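Long-range contacts in microcin B17-processing protein McbC (Escherichia coli str. K-12 substr. MG1655, PDB 6GRH), which is needed to process the inactive microcin B17 precursor into the active peptide, as an FMN-binding oxidoreductase of the nitroreductase family: residues G86-D91 / S179-K184; R233-Y238 / V259-D264. All blocks are in the same frame, centred on the assembly; numbering follows the deposited sequence.

Contact 1: residues G86-D91 / S179-K184. With FMN (flavin mononucleotide), chain O.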
loop_
_atom_site.group_PDB
_atom_site.type_symbol
_atom_site.label_atom_id
_atom_site.label_comp_id
_atom_site.label_asym_id
_atom_site.label_seq_id
_atom_site.Cartn_x
_atom_site.Cartn_y
_atom_site.Cartn_z
ATOM N N GLY D 86 18.784 11.375 29.812
ATOM C CA GLY D 86 18.375 12.540 30.611
ATOM C C GLY D 86 16.877 12.770 30.530
ATOM O O GLY D 86 16.245 12.442 29.526
ATOM N N ILE D 87 16.312 13.313 31.595
ATOM C CA ILE D 87 14.881 13.627 31.665
ATOM C C ILE D 87 14.771 14.701 32.733
ATOM O O ILE D 87 15.687 14.830 33.565
ATOM C CB ILE D 87 14.029 12.351 31.963
ATOM C CG1 ILE D 87 12.544 12.531 31.616
ATOM C CG2 ILE D 87 14.185 11.912 33.418
ATOM C CD1 ILE D 87 12.232 12.772 30.147
ATOM N N ASN D 88 13.681 15.467 32.710
ATOM C CA ASN D 88 13.530 16.651 33.563
ATOM C C ASN D 88 14.762 17.562 33.381
ATOM O O ASN D 88 15.403 17.947 34.360
ATOM C CB ASN D 88 13.359 16.289 35.057
ATOM C CG ASN D 88 12.176 15.355 35.344
ATOM O OD1 ASN D 88 11.288 15.133 34.520
ATOM N ND2 ASN D 88 12.164 14.817 36.551
ATOM N N PHE D 89 15.094 17.871 32.121
ATOM C CA PHE D 89 16.276 18.694 31.788
ATOM C C PHE D 89 16.136 20.082 32.424
ATOM O O PHE D 89 15.025 20.594 32.570
ATOM C CB PHE D 89 16.456 18.865 30.270
ATOM C CG PHE D 89 16.979 17.658 29.559
ATOM C CD1 PHE D 89 16.102 16.700 29.031
ATOM C CD2 PHE D 89 18.347 17.486 29.360
ATOM C CE1 PHE D 89 16.580 15.598 28.327
ATOM C CE2 PHE D 89 18.825 16.379 28.663
ATOM C CZ PHE D 89 17.944 15.438 28.135
ATOM N N CYS D 90 17.262 20.674 32.800
ATOM C CA CYS D 90 17.286 21.983 33.441
ATOM C C CYS D 90 18.333 22.844 32.752
ATOM O O CYS D 90 19.473 22.406 32.573
ATOM C CB CYS D 90 17.639 21.807 34.913
ATOM S SG CYS D 90 17.958 23.365 35.756
ATOM N N ASP D 91 17.957 24.064 32.362
ATOM C CA ASP D 91 18.853 24.919 31.570
ATOM C C ASP D 91 19.417 26.111 32.349
ATOM O O ASP D 91 19.808 27.103 31.740
ATOM C CB ASP D 91 18.153 25.388 30.274
ATOM C CG ASP D 91 16.992 26.345 30.547
ATOM O OD1 ASP D 91 16.479 26.339 31.661
ATOM O OD2 ASP D 91 16.573 27.077 29.645
ATOM N N SER D 179 6.025 17.609 27.182
ATOM C CA SER D 179 7.003 18.663 27.444
ATOM C C SER D 179 7.233 18.934 28.937
ATOM O O SER D 179 8.351 19.255 29.343
ATOM C CB SER D 179 6.608 19.949 26.719
ATOM O OG SER D 179 5.327 20.363 27.126
ATOM N N GLU D 180 6.203 18.789 29.764
ATOM C CA GLU D 180 6.407 18.970 31.202
ATOM C C GLU D 180 7.425 17.973 31.761
ATOM O O GLU D 180 8.293 18.347 32.540
ATOM C CB GLU D 180 5.097 18.872 31.985
ATOM C CG GLU D 180 5.207 19.507 33.369
ATOM C CD GLU D 180 4.009 19.232 34.263
ATOM O OE1 GLU D 180 2.925 18.877 33.736
ATOM O OE2 GLU D 180 4.153 19.369 35.502
ATOM N N ARG D 181 7.303 16.706 31.368
ATOM C CA ARG D 181 8.218 15.671 31.838
ATOM C C ARG D 181 9.626 15.885 31.249
ATOM O O ARG D 181 10.631 15.680 31.928
ATOM C CB ARG D 181 7.657 14.280 31.497
ATOM C CG ARG D 181 8.638 13.133 31.587
ATOM C CD ARG D 181 7.966 11.769 31.591
ATOM N NE ARG D 181 9.015 10.776 31.404
ATOM C CZ ARG D 181 9.563 10.451 30.241
ATOM N NH1 ARG D 181 9.141 10.999 29.102
ATOM N NH2 ARG D 181 10.559 9.571 30.212
ATOM N N LEU D 182 9.690 16.311 29.988
ATOM C CA LEU D 182 10.981 16.574 29.335
ATOM C C LEU D 182 11.800 17.631 30.035
ATOM O O LEU D 182 13.005 17.471 30.154
ATOM C CB LEU D 182 10.807 16.970 27.865
ATOM C CG LEU D 182 12.092 17.207 27.072
ATOM C CD1 LEU D 182 12.867 15.906 26.902
ATOM C CD2 LEU D 182 11.768 17.822 25.722
ATOM N N GLY D 183 11.149 18.704 30.467
ATOM C CA GLY D 183 11.810 19.827 31.122
ATOM C C GLY D 183 12.352 20.786 30.076
ATOM O O GLY D 183 11.692 21.033 29.059
ATOM N N LYS D 184 13.564 21.290 30.302
ATOM C CA LYS D 184 14.148 22.323 29.471
ATOM C C LYS D 184 15.559 21.953 29.018
ATOM O O LYS D 184 16.540 22.305 29.658
ATOM C CB LYS D 184 14.106 23.655 30.205
ATOM C CG LYS D 184 12.685 24.169 30.364
ATOM C CD LYS D 184 12.659 25.625 30.774
ATOM C CE LYS D 184 12.865 25.785 32.265
ATOM N NZ LYS D 184 11.627 25.427 33.025
HETATM N N1 FMN O . 11.976 8.424 25.751
HETATM C C2 FMN O . 10.906 9.215 26.026
HETATM O O2 FMN O . 10.746 9.569 27.208
HETATM N N3 FMN O . 10.032 9.614 25.072
HETATM C C4 FMN O . 10.174 9.261 23.772
HETATM O O4 FMN O . 9.365 9.646 22.899
HETATM C C4A FMN O . 11.310 8.386 23.391
HETATM N N5 FMN O . 11.517 7.974 22.118
HETATM C C5A FMN O . 12.578 7.184 21.805
HETATM C C6 FMN O . 12.765 6.793 20.482
HETATM C C7 FMN O . 13.835 5.983 20.114
HETATM C C7M FMN O . 14.007 5.572 18.672
HETATM C C8 FMN O . 14.808 5.537 21.145
HETATM C C8M FMN O . 15.969 4.666 20.760
HETATM C C9 FMN O . 14.638 5.925 22.475
HETATM C C9A FMN O . 13.552 6.741 22.857
HETATM N N10 FMN O . 13.344 7.160 24.202
HETATM C C10 FMN O . 12.227 7.982 24.490
HETATM C "C1'" FMN O . 14.249 6.780 25.294
HETATM C "C2'" FMN O . 13.896 5.398 25.797
HETATM O "O2'" FMN O . 12.640 5.455 26.502
HETATM C "C3'" FMN O . 15.038 4.856 26.663
HETATM O "O3'" FMN O . 16.200 4.637 25.852
HETATM C "C4'" FMN O . 14.682 3.556 27.379
HETATM O "O4'" FMN O . 13.598 3.795 28.279
HETATM C "C5'" FMN O . 15.832 2.970 28.194
HETATM O "O5'" FMN O . 16.269 3.935 29.149
HETATM P P FMN O . 17.785 4.450 29.172
HETATM O O1P FMN O . 18.046 5.099 27.833
HETATM O O2P FMN O . 17.787 5.451 30.310
HETATM O O3P FMN O . 18.537 3.184 29.440
HETATM O O HOH W 1 19.348 21.278 29.807
#

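Contact 2: residues R233-Y238 / V259-D264. With FMN (flavin mononucleotide), chain O.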
loop_
_atom_site.group_PDB
_atom_site.type_symbol
_atom_site.label_atom_id
_atom_site.label_comp_id
_atom_site.label_asym_id
_atom_site.label_seq_id
_atom_site.Cartn_x
_atom_site.Cartn_y
_atom_site.Cartn_z
ATOM N N ARG D 233 18.611 12.462 25.390
ATOM C CA ARG D 233 17.506 11.529 25.215
ATOM C C ARG D 233 17.034 11.540 23.761
ATOM O O ARG D 233 16.652 12.570 23.242
ATOM C CB ARG D 233 16.334 11.866 26.148
ATOM C CG ARG D 233 15.183 10.859 26.069
ATOM C CD ARG D 233 14.108 11.061 27.126
ATOM N NE ARG D 233 14.565 10.587 28.438
ATOM C CZ ARG D 233 14.263 9.414 29.009
ATOM N NH1 ARG D 233 13.466 8.528 28.426
ATOM N NH2 ARG D 233 14.805 9.113 30.183
ATOM N N VAL D 234 17.028 10.364 23.145
ATOM C CA VAL D 234 16.426 10.169 21.826
ATOM C C VAL D 234 14.926 10.209 22.040
ATOM O O VAL D 234 14.433 9.712 23.034
ATOM C CB VAL D 234 16.907 8.838 21.158
ATOM C CG1 VAL D 234 16.348 8.693 19.740
ATOM C CG2 VAL D 234 18.413 8.793 21.095
ATOM N N TRP D 235 14.196 10.782 21.091
ATOM C CA TRP D 235 12.830 11.171 21.330
ATOM C C TRP D 235 11.989 11.049 20.056
ATOM O O TRP D 235 12.287 11.664 19.050
ATOM C CB TRP D 235 12.861 12.612 21.799
ATOM C CG TRP D 235 11.596 13.198 22.237
ATOM C CD1 TRP D 235 10.735 13.973 21.496
ATOM C CD2 TRP D 235 11.096 13.190 23.560
ATOM N NE1 TRP D 235 9.709 14.422 22.289
ATOM C CE2 TRP D 235 9.913 13.966 23.567
ATOM C CE3 TRP D 235 11.534 12.611 24.757
ATOM C CZ2 TRP D 235 9.152 14.137 24.704
ATOM C CZ3 TRP D 235 10.786 12.792 25.887
ATOM C CH2 TRP D 235 9.600 13.558 25.864
ATOM N N ALA D 236 10.918 10.285 20.154
ATOM C CA ALA D 236 9.964 10.080 19.072
ATOM C C ALA D 236 8.621 10.764 19.283
ATOM O O ALA D 236 7.780 10.729 18.402
ATOM C CB ALA D 236 9.768 8.579 18.880
ATOM N N GLY D 237 8.429 11.426 20.418
ATOM C CA GLY D 237 7.130 12.007 20.779
ATOM C C GLY D 237 6.994 13.438 20.275
ATOM O O GLY D 237 6.923 14.369 21.065
ATOM N N TYR D 238 7.007 13.609 18.953
ATOM C CA TYR D 238 6.830 14.924 18.339
ATOM C C TYR D 238 5.900 14.790 17.146
ATOM O O TYR D 238 5.687 13.679 16.609
ATOM C CB TYR D 238 8.190 15.533 17.934
ATOM C CG TYR D 238 8.923 14.735 16.903
ATOM C CD1 TYR D 238 8.695 14.941 15.546
ATOM C CD2 TYR D 238 9.788 13.717 17.277
ATOM C CE1 TYR D 238 9.335 14.171 14.591
ATOM C CE2 TYR D 238 10.438 12.969 16.349
ATOM C CZ TYR D 238 10.205 13.195 14.999
ATOM O OH TYR D 238 10.847 12.420 14.053
ATOM N N VAL D 259 14.324 12.902 16.932
ATOM C CA VAL D 259 14.848 14.069 17.624
ATOM C C VAL D 259 15.723 13.561 18.773
ATOM O O VAL D 259 15.492 12.469 19.307
ATOM C CB VAL D 259 13.685 14.954 18.125
ATOM C CG1 VAL D 259 14.176 16.068 19.052
ATOM C CG2 VAL D 259 12.929 15.557 16.942
ATOM N N GLN D 260 16.739 14.326 19.137
ATOM C CA GLN D 260 17.619 13.959 20.247
ATOM C C GLN D 260 17.906 15.196 21.057
ATOM O O GLN D 260 18.515 16.147 20.560
ATOM C CB GLN D 260 18.917 13.326 19.750
ATOM C CG GLN D 260 19.778 12.700 20.834
ATOM C CD GLN D 260 20.971 11.962 20.261
ATOM O OE1 GLN D 260 21.361 12.188 19.110
ATOM N NE2 GLN D 260 21.599 11.112 21.087
ATOM N N PHE D 261 17.457 15.180 22.299
ATOM C CA PHE D 261 17.612 16.325 23.202
ATOM C C PHE D 261 18.911 16.223 23.976
ATOM O O PHE D 261 19.338 15.122 24.308
ATOM C CB PHE D 261 16.439 16.381 24.184
ATOM C CG PHE D 261 15.142 16.778 23.544
ATOM C CD1 PHE D 261 14.971 18.067 23.051
ATOM C CD2 PHE D 261 14.102 15.881 23.426
ATOM C CE1 PHE D 261 13.789 18.445 22.462
ATOM C CE2 PHE D 261 12.906 16.261 22.848
ATOM C CZ PHE D 261 12.751 17.539 22.349
ATOM N N PHE D 262 19.523 17.375 24.254
ATOM C CA PHE D 262 20.771 17.442 25.006
ATOM C C PHE D 262 20.698 18.528 26.045
ATOM O O PHE D 262 20.091 19.587 25.817
ATOM C CB PHE D 262 21.960 17.742 24.095
ATOM C CG PHE D 262 22.230 16.670 23.094
ATOM C CD1 PHE D 262 21.559 16.662 21.873
ATOM C CD2 PHE D 262 23.120 15.641 23.383
ATOM C CE1 PHE D 262 21.800 15.675 20.944
ATOM C CE2 PHE D 262 23.355 14.638 22.456
ATOM C CZ PHE D 262 22.697 14.653 21.238
ATOM N N GLY D 263 21.373 18.288 27.160
ATOM C CA GLY D 263 21.385 19.240 28.243
ATOM C C GLY D 263 21.931 18.730 29.559
ATOM O O GLY D 263 22.711 17.771 29.599
ATOM N N ASP D 264 21.520 19.415 30.629
ATOM C CA ASP D 264 21.888 19.078 32.015
ATOM C C ASP D 264 20.672 18.546 32.775
ATOM O O ASP D 264 19.518 18.871 32.445
ATOM C CB ASP D 264 22.420 20.308 32.753
ATOM C CG ASP D 264 23.569 20.993 32.020
ATOM O OD1 ASP D 264 24.368 20.278 31.362
ATOM O OD2 ASP D 264 23.658 22.242 32.106
HETATM N N1 FMN O . 11.976 8.424 25.751
HETATM C C2 FMN O . 10.906 9.215 26.026
HETATM O O2 FMN O . 10.746 9.569 27.208
HETATM N N3 FMN O . 10.032 9.614 25.072
HETATM C C4 FMN O . 10.174 9.261 23.772
HETATM O O4 FMN O . 9.365 9.646 22.899
HETATM C C4A FMN O . 11.310 8.386 23.391
HETATM N N5 FMN O . 11.517 7.974 22.118
HETATM C C5A FMN O . 12.578 7.184 21.805
HETATM C C6 FMN O . 12.765 6.793 20.482
HETATM C C7 FMN O . 13.835 5.983 20.114
HETATM C C7M FMN O . 14.007 5.572 18.672
HETATM C C8 FMN O . 14.808 5.537 21.145
HETATM C C8M FMN O . 15.969 4.666 20.760
HETATM C C9 FMN O . 14.638 5.925 22.475
HETATM C C9A FMN O . 13.552 6.741 22.857
HETATM N N10 FMN O . 13.344 7.160 24.202
HETATM C C10 FMN O . 12.227 7.982 24.490
HETATM C "C1'" FMN O . 14.249 6.780 25.294
HETATM C "C2'" FMN O . 13.896 5.398 25.797
HETATM O "O2'" FMN O . 12.640 5.455 26.502
HETATM C "C3'" FMN O . 15.038 4.856 26.663
HETATM O "O3'" FMN O . 16.200 4.637 25.852
HETATM C "C4'" FMN O . 14.682 3.556 27.379
HETATM O "O4'" FMN O . 13.598 3.795 28.279
HETATM C "C5'" FMN O . 15.832 2.970 28.194
HETATM O "O5'" FMN O . 16.269 3.935 29.149
HETATM P P FMN O . 17.785 4.450 29.172
HETATM O O1P FMN O . 18.046 5.099 27.833
HETATM O O2P FMN O . 17.787 5.451 30.310
HETATM O O3P FMN O . 18.537 3.184 29.440
#

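Contact 1: residues G86-D91 / S179-K184
Ile87 and Arg181 each direct the first branch of the side chain anti to the backbone N, CG1 of Ile87 at chi1 -162° and CG of Arg181 at chi1 165°. In Ile87, chi2 (63°) then places CD1, while the arginine runs extended from CG to NE. Ile87 CD1 lies over the centre of one guanidinium face, 3.5 Å from Arg181 CZ. The edge of the same group is turned to the flavin, where NH1 and NH2 both donate to O2 of FMN, at 2.9 Å from Arg181 NH1 and 3.0 Å from Arg181 NH2. The methyl on one face, the paired bonds to FMN O2 and a salt bridge from NH1 to Asp178 would together limit rotation of the guanidinium.

Along the backbone, the 86-91 loop runs past the C-terminal end of helix 179-182, which Gly183 ends with a positive phi. Two carbonyls there accept bonds from the loop: Asn88 N reaches Arg181 O, and Phe89 N reaches Leu182 O at 2.9 Å. Lys184 N then returns a nearly straight bond to Phe89 O (2.8 Å), closing a single bridge in which Phe89 pairs with Gly183. The loop is thus tied to the helix end beside the FMN site of the nitroreductase-family domain. Gly183, with no side chain, lets Phe89 O come to 3.6 Å from Gly183 CA.

The Phe89 ring presents its edge to Leu182 O, and Phe89 CD1 touches Leu182 CD1 at 4.0 Å. Farther out, Asp91 OD1 lies against Lys184 CE, while Asp91 OD2 bonds to Ser137.

Contact 2: residues R233-Y238 / V259-D264
Phe261 drives the edge of its ring into the face of Trp235, the apolar centre of this strand pair. Phe261 CE2 stands 3.4 Å from Trp235 CG, offset toward the indole rim; the phenyl and five-membered rings lie at 76° with centroids 4.8 Å apart, a T-shaped stack. Phe261 holds its CG anti to the carbonyl carbon (chi1 -71°), with the ring edge turned to the indole. Val259 shares this side of the sheet, its CG2 over the Tyr238 ring in a CH-pi contact 3.9 Å from the centroid. Arg205 of the second subunit makes a cation-pi contact with that tyrosine. On the other face, Val234 CG2 meets the amide end of Gln260, whose OE1 is bonded to Tyr191.

Between the faces the strands run antiparallel. Arg233 with Phe261 and Trp235 with Val259 are hydrogen-bonded pairs, each with two N-H to O bonds, from Trp235 N to Val259 O at 2.8 Å to Val259 N to Trp235 O at 3.2 Å. Val234 and Gln260 form the non-hydrogen-bonded pair between them.

The polar edge is the flavin. Trp235 CZ3 comes to 3.4 Å from FMN N3, and Val234 CG1 packs on the dimethylbenzene part. Ala236 N donates to both O4 and N5 of FMN, 3.1 Å from N5. Arg233 NH1 donates to N1 with an angle of 159° at the hydrogen, and weakly to O2; NE and NH2 are held by carbonyls of Gly86 and Ser85. The positive charge would probably help stabilise a reduced, anionic flavin. An outer strand carrying an arginine to N1, and the turn just after it giving a backbone N-H to N5 and O4, is consistent with the FMN site of the nitroreductase fold, at a subunit interface where Arg117 of the second subunit also bonds the flavin.

Overall arrangement
Contact 2 is buried between neighbouring strands of the central antiparallel sheet, all its touching residues inside, whereas contact 1 lies farther out, its centre about 17 Å from the chain centre against about 8 Å, and mixes buried with exposed residues. Their chemistry follows: paired strands and aromatic packing in one, a loop bonded to a helix end in the other. Their centres are about 10 Å apart and they touch directly, through a probable hydrogen bond from Cys90 N to Asp264 O (2.9 Å) and Leu182 CD2 packing on Phe261 CE2. Arg181 bonds FMN O2 through two nitrogens, Arg233 chiefly N1; their like charges come close, a repulsion the flavin and Asp178 probably offset.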